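Local coordinates for M152 protein (Murid herpesvirus 1, PDB 4G59) that probably acts as an MHC class I-like viral immunoevasin that limits recognition of infected cells by cytotoxic lymphocytes, including natural killer cells, at residues M178-S187 / C199-Y209. Residues are numbered along the deposited sequence; the frame is centred on the assembly and turned at random.
Sequences MDNPRHNEYS and CTMRTQVPLAY
Tyr-186 and Met-201 face each other as a non-hydrogen-bonded antiparallel pair, flanked by the hydrogen-bonded pairs Glu-185/Arg-202 and Ser-187/Thr-200. The short strand segments 185-187 and 199-203 have chain directions 167° apart, close to antiparallel, and reciprocal backbone bonds fix their register, among them Glu-185 N to Arg-202 O at 3.0 Å. The Met-201 side chain lies alongside the tyrosine, its SD 3.4 Å from Tyr-186 CE1 and 54° off the ring normal, an oblique Met-aromatic contact. A bend at chi3 (80°) then carries Met-201 CE over the centre of the Tyr-209 ring, 3.5 Å above its plane, so one methionine serves two aromatics. The hydroxyl of each is engaged as a donor: Tyr-186 OH to Pro-181 O and Tyr-209 OH to Val-205 O, the latter at 2.6 Å.

On the other face, Glu-185 and Arg-202 extend side by side into a long salt bridge, OE2 to NH1 3.4 Å; NH1 also donates to a water near the guanidinium plane that lies beside Glu-185 OE2 and Ser-187 OG. Where pairing ends, Thr-203 OG1 donates to Asn-184 OD1, although the modelled separation is doubtfully short. Asn-184 ND2 donates a hydrogen bond to a second water, which in turn donates to Asp-179 OD1 and Tyr-209 OH.

Farther along, Leu-207 CD1 meets Asp-179 CG at 3.7 Å, the two side chains crossing at about a right angle, while Met-178 CE packs 3.7 Å from Val-205 CG2. Asp-179 OD2 forms a salt bridge with Arg-14 and a hydrogen bond with Thr-256, and OD1 accepts from Trp-258 NE1. The contact therefore runs from the end of helix 161-178 through a linker into the hairpin 185-191/196-203, an arrangement consistent with the junction between the platform and the immunoglobulin-like domain in MHC class I-like folds.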
ATOM      1  N   MET B 178       3.653  20.151 -15.994  1.00 32.52           N
ATOM      2  CA  MET B 178       3.143  19.104 -16.891  1.00 31.70           C
ATOM      3  C   MET B 178       1.698  18.844 -16.585  1.00 30.00           C
ATOM      4  O   MET B 178       1.012  18.177 -17.351  1.00 36.94           O
ATOM      5  CB  MET B 178       3.889  17.784 -16.714  1.00 33.49           C
ATOM      6  CG  MET B 178       5.365  17.814 -16.975  1.00 40.24           C
ATOM      7  SD  MET B 178       6.022  16.139 -17.073  1.00 46.83           S
ATOM      8  CE  MET B 178       5.109  15.312 -15.779  1.00 40.87           C
ATOM      9  N   ASP B 179       1.249  19.353 -15.443  1.00 32.12           N
ATOM     10  CA  ASP B 179      -0.066  19.011 -14.922  1.00 34.49           C
ATOM     11  C   ASP B 179      -1.191  19.613 -15.754  1.00 38.23           C
ATOM     12  O   ASP B 179      -1.474  20.809 -15.697  1.00 40.44           O
ATOM     13  CB  ASP B 179      -0.190  19.439 -13.453  1.00 34.73           C
ATOM     14  CG  ASP B 179      -1.619  19.439 -12.957  1.00 34.28           C
ATOM     15  OD1 ASP B 179      -2.380  18.501 -13.273  1.00 34.46           O
ATOM     16  OD2 ASP B 179      -1.966  20.387 -12.235  1.00 41.85           O
ATOM     17  N   ASN B 180      -1.840  18.747 -16.507  1.00 41.68           N
ATOM     18  CA  ASN B 180      -2.915  19.133 -17.375  1.00 38.62           C
ATOM     19  C   ASN B 180      -3.971  18.045 -17.342  1.00 36.47           C
ATOM     20  O   ASN B 180      -3.761  16.974 -17.895  1.00 35.74           O
ATOM     21  CB  ASN B 180      -2.371  19.302 -18.789  1.00 37.89           C
ATOM     22  CG  ASN B 180      -3.424  19.782 -19.760  1.00 42.10           C
ATOM     23  OD1 ASN B 180      -4.624  19.513 -19.596  1.00 40.39           O
ATOM     24  ND2 ASN B 180      -2.983  20.494 -20.786  1.00 44.63           N
ATOM     25  N   PRO B 181      -5.132  18.340 -16.735  1.00 36.73           N
ATOM     26  CA  PRO B 181      -6.217  17.361 -16.562  1.00 31.80           C
ATOM     27  C   PRO B 181      -6.651  16.750 -17.891  1.00 36.01           C
ATOM     28  O   PRO B 181      -7.196  15.645 -17.890  1.00 34.87           O
ATOM     29  CB  PRO B 181      -7.387  18.202 -16.022  1.00 33.21           C
ATOM     30  CG  PRO B 181      -6.833  19.544 -15.679  1.00 35.43           C
ATOM     31  CD  PRO B 181      -5.558  19.720 -16.445  1.00 32.71           C
ATOM     32  N   ARG B 182      -6.449  17.473 -18.997  1.00 33.26           N
ATOM     33  CA  ARG B 182      -6.877  16.979 -20.306  1.00 37.58           C
ATOM     34  C   ARG B 182      -5.883  15.987 -20.885  1.00 36.93           C
ATOM     35  O   ARG B 182      -6.205  15.292 -21.838  1.00 37.53           O
ATOM     36  CB  ARG B 182      -7.169  18.134 -21.291  1.00 32.16           C
ATOM     37  CG  ARG B 182      -8.207  19.096 -20.727  1.00 37.09           C
ATOM     38  CD  ARG B 182      -8.563  20.279 -21.618  1.00 36.78           C
ATOM     39  NE  ARG B 182      -9.796  20.876 -21.099  1.00 34.70           N
ATOM     40  CZ  ARG B 182      -9.849  21.663 -20.030  1.00 34.72           C
ATOM     41  NH1 ARG B 182      -8.733  21.979 -19.367  1.00 32.59           N
ATOM     42  NH2 ARG B 182     -11.019  22.136 -19.627  1.00 38.47           N
ATOM     43  N   HIS B 183      -4.694  15.896 -20.298  1.00 32.70           N
ATOM     44  CA  HIS B 183      -3.703  14.952 -20.807  1.00 37.25           C
ATOM     45  C   HIS B 183      -3.852  13.571 -20.174  1.00 32.25           C
ATOM     46  O   HIS B 183      -3.267  12.601 -20.647  1.00 32.15           O
ATOM     47  CB  HIS B 183      -2.278  15.479 -20.628  1.00 38.11           C
ATOM     48  CG  HIS B 183      -1.957  16.655 -21.491  1.00 43.03           C
ATOM     49  ND1 HIS B 183      -0.680  16.940 -21.917  1.00 50.41           N
ATOM     50  CD2 HIS B 183      -2.751  17.628 -22.002  1.00 43.70           C
ATOM     51  CE1 HIS B 183      -0.698  18.041 -22.652  1.00 46.59           C
ATOM     52  NE2 HIS B 183      -1.942  18.477 -22.714  1.00 48.17           N
ATOM     53  N   ASN B 184      -4.638  13.485 -19.106  1.00 29.06           N
ATOM     54  CA  ASN B 184      -4.814  12.231 -18.409  1.00 30.59           C
ATOM     55  C   ASN B 184      -5.879  11.384 -19.105  1.00 31.78           C
ATOM     56  O   ASN B 184      -6.693  11.910 -19.866  1.00 27.93           O
ATOM     57  CB  ASN B 184      -5.216  12.522 -16.966  1.00 26.30           C
ATOM     58  CG  ASN B 184      -4.182  13.388 -16.212  1.00 25.18           C
ATOM     59  OD1 ASN B 184      -2.993  13.377 -16.523  1.00 28.20           O
ATOM     60  ND2 ASN B 184      -4.662  14.116 -15.191  1.00 24.16           N
ATOM     61  N   GLU B 185      -5.887  10.077 -18.855  1.00 31.96           N
ATOM     62  CA  GLU B 185      -6.933   9.224 -19.439  1.00 33.39           C
ATOM     63  C   GLU B 185      -7.893   8.731 -18.357  1.00 31.99           C
ATOM     64  O   GLU B 185      -7.462   8.204 -17.322  1.00 28.94           O
ATOM     65  CB  GLU B 185      -6.331   8.023 -20.182  1.00 36.14           C
ATOM     66  CG  GLU B 185      -7.334   6.919 -20.583  1.00 34.52           C
ATOM     67  CD  GLU B 185      -6.640   5.624 -21.032  1.00 44.00           C
ATOM     68  OE1 GLU B 185      -5.945   5.626 -22.074  1.00 50.79           O
ATOM     69  OE2 GLU B 185      -6.795   4.600 -20.333  1.00 47.37           O
ATOM     70  N   TYR B 186      -9.188   8.895 -18.608  1.00 32.24           N
ATOM     71  CA  TYR B 186     -10.213   8.512 -17.652  1.00 29.46           C
ATOM     72  C   TYR B 186     -11.036   7.360 -18.213  1.00 30.33           C
ATOM     73  O   TYR B 186     -11.268   7.295 -19.417  1.00 32.61           O
ATOM     74  CB  TYR B 186     -11.119   9.694 -17.390  1.00 28.75           C
ATOM     75  CG  TYR B 186     -10.388  10.957 -17.000  1.00 29.44           C
ATOM     76  CD1 TYR B 186     -10.207  11.286 -15.670  1.00 27.88           C
ATOM     77  CD2 TYR B 186      -9.896  11.827 -17.958  1.00 29.25           C
ATOM     78  CE1 TYR B 186      -9.535  12.452 -15.296  1.00 26.92           C
ATOM     79  CE2 TYR B 186      -9.222  12.991 -17.595  1.00 29.72           C
ATOM     80  CZ  TYR B 186      -9.064  13.299 -16.253  1.00 28.30           C
ATOM     81  OH  TYR B 186      -8.405  14.436 -15.854  1.00 28.94           O
ATOM     82  N   SER B 187     -11.456   6.435 -17.350  1.00 30.69           N
ATOM     83  CA  SER B 187     -12.288   5.308 -17.802  1.00 30.52           C
ATOM     84  C   SER B 187     -13.193   4.768 -16.691  1.00 31.54           C
ATOM     85  O   SER B 187     -12.906   4.941 -15.504  1.00 37.07           O
ATOM     86  CB  SER B 187     -11.425   4.190 -18.404  1.00 26.18           C
ATOM     87  OG  SER B 187     -10.534   3.617 -17.474  1.00 35.82           O
ATOM     88  N   CYS B 199     -13.568   3.282 -11.281  1.00 32.05           N
ATOM     89  CA  CYS B 199     -13.171   4.487 -12.026  1.00 33.51           C
ATOM     90  C   CYS B 199     -11.654   4.573 -12.044  1.00 31.79           C
ATOM     91  O   CYS B 199     -11.009   4.427 -10.993  1.00 27.88           O
ATOM     92  CB  CYS B 199     -13.747   5.742 -11.367  1.00 28.83           C
ATOM     93  SG  CYS B 199     -13.332   7.313 -12.206  1.00 30.02           S
ATOM     94  N   THR B 200     -11.080   4.830 -13.220  1.00 32.73           N
ATOM     95  CA  THR B 200      -9.612   4.877 -13.344  1.00 31.42           C
ATOM     96  C   THR B 200      -9.094   6.153 -14.011  1.00 27.44           C
ATOM     97  O   THR B 200      -9.632   6.575 -15.047  1.00 29.33           O
ATOM     98  CB  THR B 200      -9.097   3.671 -14.134  1.00 32.88           C
ATOM     99  OG1 THR B 200      -9.601   2.470 -13.543  1.00 33.52           O
ATOM    100  CG2 THR B 200      -7.574   3.612 -14.111  1.00 33.21           C
ATOM    101  N   MET B 201      -8.071   6.762 -13.412  1.00 24.72           N
ATOM    102  CA  MET B 201      -7.311   7.827 -14.059  1.00 30.12           C
ATOM    103  C   MET B 201      -5.836   7.424 -14.232  1.00 32.77           C
ATOM    104  O   MET B 201      -5.127   7.168 -13.242  1.00 31.40           O
ATOM    105  CB  MET B 201      -7.375   9.129 -13.280  1.00 23.04           C
ATOM    106  CG  MET B 201      -6.694  10.246 -14.052  1.00 28.02           C
ATOM    107  SD  MET B 201      -6.862  11.850 -13.259  1.00 41.10           S
ATOM    108  CE  MET B 201      -5.593  11.736 -11.998  1.00 25.36           C
ATOM    109  N   ARG B 202      -5.383   7.346 -15.483  1.00 32.55           N
ATOM    110  CA  ARG B 202      -3.967   7.118 -15.781  1.00 30.97           C
ATOM    111  C   ARG B 202      -3.333   8.462 -16.089  1.00 33.59           C
ATOM    112  O   ARG B 202      -3.912   9.284 -16.810  1.00 32.42           O
ATOM    113  CB  ARG B 202      -3.795   6.184 -16.976  1.00 34.95           C
ATOM    114  CG  ARG B 202      -4.176   4.733 -16.673  1.00 35.24           C
ATOM    115  CD  ARG B 202      -4.248   3.892 -17.954  1.00 34.48           C
ATOM    116  NE  ARG B 202      -4.500   2.491 -17.637  1.00 48.92           N
ATOM    117  CZ  ARG B 202      -5.711   1.974 -17.422  1.00 53.25           C
ATOM    118  NH1 ARG B 202      -6.795   2.736 -17.505  1.00 48.75           N
ATOM    119  NH2 ARG B 202      -5.846   0.687 -17.128  1.00 56.38           N
ATOM    120  N   THR B 203      -2.148   8.687 -15.534  1.00 34.33           N
ATOM    121  CA  THR B 203      -1.497   9.980 -15.649  1.00 29.81           C
ATOM    122  C   THR B 203       0.005   9.818 -15.477  1.00 30.15           C
ATOM    123  O   THR B 203       0.464   8.791 -14.962  1.00 30.94           O
ATOM    124  CB  THR B 203      -2.060  10.952 -14.585  1.00 29.56           C
ATOM    125  OG1 THR B 203      -1.593  12.287 -14.828  1.00 27.41           O
ATOM    126  CG2 THR B 203      -1.687  10.496 -13.134  1.00 29.84           C
ATOM    127  N   GLN B 204       0.767  10.823 -15.905  1.00 32.89           N
ATOM    128  CA  GLN B 204       2.228  10.808 -15.766  1.00 33.69           C
ATOM    129  C   GLN B 204       2.710  11.935 -14.856  1.00 34.67           C
ATOM    130  O   GLN B 204       3.880  12.338 -14.889  1.00 36.04           O
ATOM    131  CB  GLN B 204       2.877  10.959 -17.135  1.00 29.82           C
ATOM    132  CG  GLN B 204       2.611   9.788 -18.097  1.00 35.76           C
ATOM    133  CD  GLN B 204       3.226  10.025 -19.478  1.00 46.47           C
ATOM    134  OE1 GLN B 204       4.042  10.933 -19.660  1.00 54.19           O
ATOM    135  NE2 GLN B 204       2.832   9.213 -20.451  1.00 48.41           N
ATOM    136  N   VAL B 205       1.784  12.448 -14.057  1.00 32.95           N
ATOM    137  CA  VAL B 205       2.025  13.605 -13.219  1.00 30.18           C
ATOM    138  C   VAL B 205       1.762  13.217 -11.769  1.00 31.10           C
ATOM    139  O   VAL B 205       0.613  13.060 -11.365  1.00 32.03           O
ATOM    140  CB  VAL B 205       1.111  14.751 -13.632  1.00 34.85           C
ATOM    141  CG1 VAL B 205       1.243  15.936 -12.664  1.00 31.12           C
ATOM    142  CG2 VAL B 205       1.447  15.175 -15.047  1.00 27.96           C
ATOM    143  N   PRO B 206       2.838  13.055 -10.986  1.00 33.07           N
ATOM    144  CA  PRO B 206       2.716  12.501  -9.632  1.00 30.90           C
ATOM    145  C   PRO B 206       2.160  13.466  -8.588  1.00 32.27           C
ATOM    146  O   PRO B 206       2.895  13.908  -7.688  1.00 34.11           O
ATOM    147  CB  PRO B 206       4.165  12.135  -9.270  1.00 29.17           C
ATOM    148  CG  PRO B 206       5.037  13.093 -10.137  1.00 32.17           C
ATOM    149  CD  PRO B 206       4.249  13.209 -11.420  1.00 32.36           C
ATOM    150  N   LEU B 207       0.870  13.751  -8.651  1.00 29.17           N
ATOM    151  CA  LEU B 207       0.256  14.575  -7.605  1.00 30.96           C
ATOM    152  C   LEU B 207      -0.545  13.727  -6.621  1.00 30.57           C
ATOM    153  O   LEU B 207      -0.954  12.597  -6.936  1.00 28.92           O
ATOM    154  CB  LEU B 207      -0.621  15.673  -8.215  1.00 28.43           C
ATOM    155  CG  LEU B 207       0.144  16.750  -8.976  1.00 27.55           C
ATOM    156  CD1 LEU B 207      -0.761  17.538  -9.921  1.00 25.50           C
ATOM    157  CD2 LEU B 207       0.850  17.678  -7.959  1.00 24.85           C
ATOM    158  N   ALA B 208      -0.763  14.262  -5.420  1.00 29.75           N
ATOM    159  CA  ALA B 208      -1.584  13.549  -4.439  1.00 30.49           C
ATOM    160  C   ALA B 208      -3.063  13.709  -4.749  1.00 25.86           C
ATOM    161  O   ALA B 208      -3.770  14.439  -4.076  1.00 31.45           O
ATOM    162  CB  ALA B 208      -1.282  13.998  -3.026  1.00 19.70           C
ATOM    163  N   TYR B 209      -3.528  13.014  -5.775  1.00 26.84           N
ATOM    164  CA  TYR B 209      -4.913  13.121  -6.181  1.00 31.60           C
ATOM    165  C   TYR B 209      -5.836  12.497  -5.153  1.00 35.35           C
ATOM    166  O   TYR B 209      -5.470  11.568  -4.429  1.00 34.44           O
ATOM    167  CB  TYR B 209      -5.134  12.417  -7.520  1.00 30.30           C
ATOM    168  CG  TYR B 209      -4.247  12.896  -8.649  1.00 27.33           C
ATOM    169  CD1 TYR B 209      -4.560  14.034  -9.381  1.00 30.02           C
ATOM    170  CD2 TYR B 209      -3.115  12.179  -9.007  1.00 26.21           C
ATOM    171  CE1 TYR B 209      -3.743  14.453 -10.440  1.00 29.50           C
ATOM    172  CE2 TYR B 209      -2.301  12.584 -10.048  1.00 26.70           C
ATOM    173  CZ  TYR B 209      -2.610  13.716 -10.750  1.00 30.85           C
ATOM    174  OH  TYR B 209      -1.775  14.092 -11.780  1.00 33.79           O
TER
HETATM  175  O   HOH W   1      -2.587  15.771 -13.853  1.00 32.38           O
HETATM  176  O   HOH W   2      -0.088  12.990 -17.736  1.00 41.27           O
HETATM  177  O   HOH W   3      -7.981   5.367 -17.659  1.00 32.90           O